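Local coordinates for periplasmic solute binding protein (Pectobacterium atrosepticum, PDB 4RY1) that probably binds a sugar in the periplasm and hands it to an ABC-type transporter for uptake, at residues G184-E190 / V362-M368. Numbering follows the deposited sequence. Where two conformers were deposited one is given.
Sequences GIDMIDE and VAVSPFM
Leaving helix 169-183 through Gly184 (phi 68°, psi 25°), residues 184-190 run alongside residues 362-368 in the same chain direction, with CA atoms 6.0 Å apart at Asp186-Val362 and 6.5 Å at Ile188-Ser365. Ile185 and Asp186 are extended, Met187 is helical (-67°/-29°), Ile188 and Asp189 form a short strand, and Glu190 turns helical again. Val362 packs on the first residues, its CG2 3.6 Å from Gly184 O and its CG1 3.4 Å from Asp186 N. Asp186 (chi1 t) forms an Asx turn, OD2 accepting from Ile188 N at 3.2 Å; OD2 also accepts from water 1 at 2.9 Å, which accepts from Ser365 N at 2.8 Å. Asp186 OD1 is salt-bridged to Arg176 of helix 169-183, whose guanidinium also binds the carbonyls of Val362 and Ala363. In this solute-binding-protein fold the contact ties the loop between helices 346-356 and 371-385 to the short hairpin 188-189/194-195. Met187 SD meets Met368 CE at 4.1 Å. Ile188 (m, m) sets CG1 3.6 Å from Ser365 CB. Glu190 (chi1 m, chi2 t) accepts from Ser365 OG through OE2 at 2.7 Å and pairs with Arg74 through OE1. Ser365 OG, accepting from Phe367 N at 3.1 Å, makes an ST turn; Glu190 CD borders the Phe367 ring edge, 3.8 Å from CE2.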
# COMPACT_ATOMS: atom_id res chain seq x y z
N GLY A 184 -18.40 -5.00 -10.85
CA GLY A 184 -17.55 -4.45 -11.91
C GLY A 184 -17.45 -2.93 -11.89
O GLY A 184 -17.19 -2.31 -12.94
N ILE A 185 -17.67 -2.32 -10.72
CA ILE A 185 -17.52 -0.88 -10.55
C ILE A 185 -16.58 -0.59 -9.38
O ILE A 185 -16.38 -1.45 -8.51
CB ILE A 185 -18.86 -0.13 -10.37
CG1 ILE A 185 -19.54 -0.48 -9.04
CG2 ILE A 185 -19.79 -0.46 -11.53
CD1 ILE A 185 -20.53 0.59 -8.60
N ASP A 186 -16.02 0.62 -9.38
CA ASP A 186 -15.16 1.13 -8.31
C ASP A 186 -16.01 1.88 -7.29
O ASP A 186 -17.17 2.21 -7.52
CB ASP A 186 -14.06 2.05 -8.86
CG ASP A 186 -13.05 2.47 -7.78
OD1 ASP A 186 -12.65 1.60 -6.99
OD2 ASP A 186 -12.74 3.68 -7.68
N MET A 187 -15.42 2.09 -6.12
CA MET A 187 -15.98 2.88 -5.03
C MET A 187 -16.12 4.39 -5.32
O MET A 187 -17.00 5.04 -4.76
CB MET A 187 -15.07 2.64 -3.80
CG MET A 187 -15.46 3.26 -2.47
SD MET A 187 -14.20 2.90 -1.20
CE MET A 187 -14.53 1.16 -1.04
N ILE A 188 -15.24 4.93 -6.18
CA ILE A 188 -15.16 6.39 -6.42
C ILE A 188 -15.60 6.73 -7.86
O ILE A 188 -15.19 6.06 -8.81
CB ILE A 188 -13.73 6.96 -6.23
CG1 ILE A 188 -13.11 6.49 -4.91
CG2 ILE A 188 -13.70 8.48 -6.40
CD1 ILE A 188 -13.81 7.04 -3.69
N ASP A 189 -16.43 7.76 -7.99
CA ASP A 189 -16.75 8.40 -9.28
C ASP A 189 -16.06 9.76 -9.30
O ASP A 189 -16.59 10.72 -8.76
CB ASP A 189 -18.27 8.58 -9.48
CG ASP A 189 -18.62 9.03 -10.89
OD1 ASP A 189 -17.80 9.73 -11.51
OD2 ASP A 189 -19.71 8.69 -11.38
N GLU A 190 -14.87 9.83 -9.90
CA GLU A 190 -14.11 11.09 -9.89
C GLU A 190 -14.80 12.23 -10.65
O GLU A 190 -14.76 13.38 -10.22
CB GLU A 190 -12.69 10.88 -10.38
CG GLU A 190 -11.90 9.96 -9.45
CD GLU A 190 -10.45 9.82 -9.84
OE1 GLU A 190 -9.93 10.70 -10.56
OE2 GLU A 190 -9.82 8.82 -9.40
N VAL A 362 -11.21 -2.46 -13.48
CA VAL A 362 -11.87 -1.51 -12.60
C VAL A 362 -10.75 -0.68 -11.95
O VAL A 362 -9.99 -1.18 -11.13
CB VAL A 362 -12.73 -2.21 -11.54
CG1 VAL A 362 -13.42 -1.21 -10.63
CG2 VAL A 362 -13.77 -3.10 -12.19
N ALA A 363 -10.70 0.60 -12.30
CA ALA A 363 -9.65 1.50 -11.82
C ALA A 363 -9.65 1.64 -10.31
O ALA A 363 -10.70 1.64 -9.68
CB ALA A 363 -9.82 2.88 -12.46
N VAL A 364 -8.45 1.80 -9.76
CA VAL A 364 -8.22 2.15 -8.37
C VAL A 364 -8.03 3.67 -8.33
O VAL A 364 -7.18 4.20 -9.05
CB VAL A 364 -6.98 1.41 -7.81
CG1 VAL A 364 -6.69 1.82 -6.38
CG2 VAL A 364 -7.17 -0.10 -7.94
N SER A 365 -8.84 4.34 -7.53
CA SER A 365 -8.78 5.79 -7.38
C SER A 365 -7.87 6.15 -6.23
O SER A 365 -7.98 5.56 -5.15
CB SER A 365 -10.17 6.34 -7.06
OG SER A 365 -10.08 7.74 -6.91
N PRO A 366 -7.00 7.14 -6.43
CA PRO A 366 -6.21 7.56 -5.27
C PRO A 366 -7.09 8.11 -4.13
O PRO A 366 -6.64 8.17 -2.96
CB PRO A 366 -5.31 8.64 -5.85
CG PRO A 366 -6.05 9.18 -7.03
CD PRO A 366 -6.72 7.97 -7.62
N PHE A 367 -8.30 8.54 -4.48
CA PHE A 367 -9.18 9.13 -3.47
C PHE A 367 -9.74 8.13 -2.48
O PHE A 367 -10.18 8.52 -1.40
CB PHE A 367 -10.29 9.93 -4.15
CG PHE A 367 -9.75 11.08 -4.95
CD1 PHE A 367 -9.22 12.19 -4.32
CD2 PHE A 367 -9.74 11.03 -6.33
CE1 PHE A 367 -8.68 13.23 -5.05
CE2 PHE A 367 -9.23 12.07 -7.06
CZ PHE A 367 -8.69 13.18 -6.43
N MET A 368 -9.72 6.84 -2.83
CA MET A 368 -10.09 5.79 -1.87
C MET A 368 -9.18 5.80 -0.64
O MET A 368 -9.59 5.38 0.46
CB MET A 368 -10.19 4.41 -2.54
CG MET A 368 -8.91 3.57 -2.63
SD MET A 368 -9.17 1.85 -3.13
CE MET A 368 -10.45 1.49 -1.94
O HOH W 1 -10.63 3.27 -5.71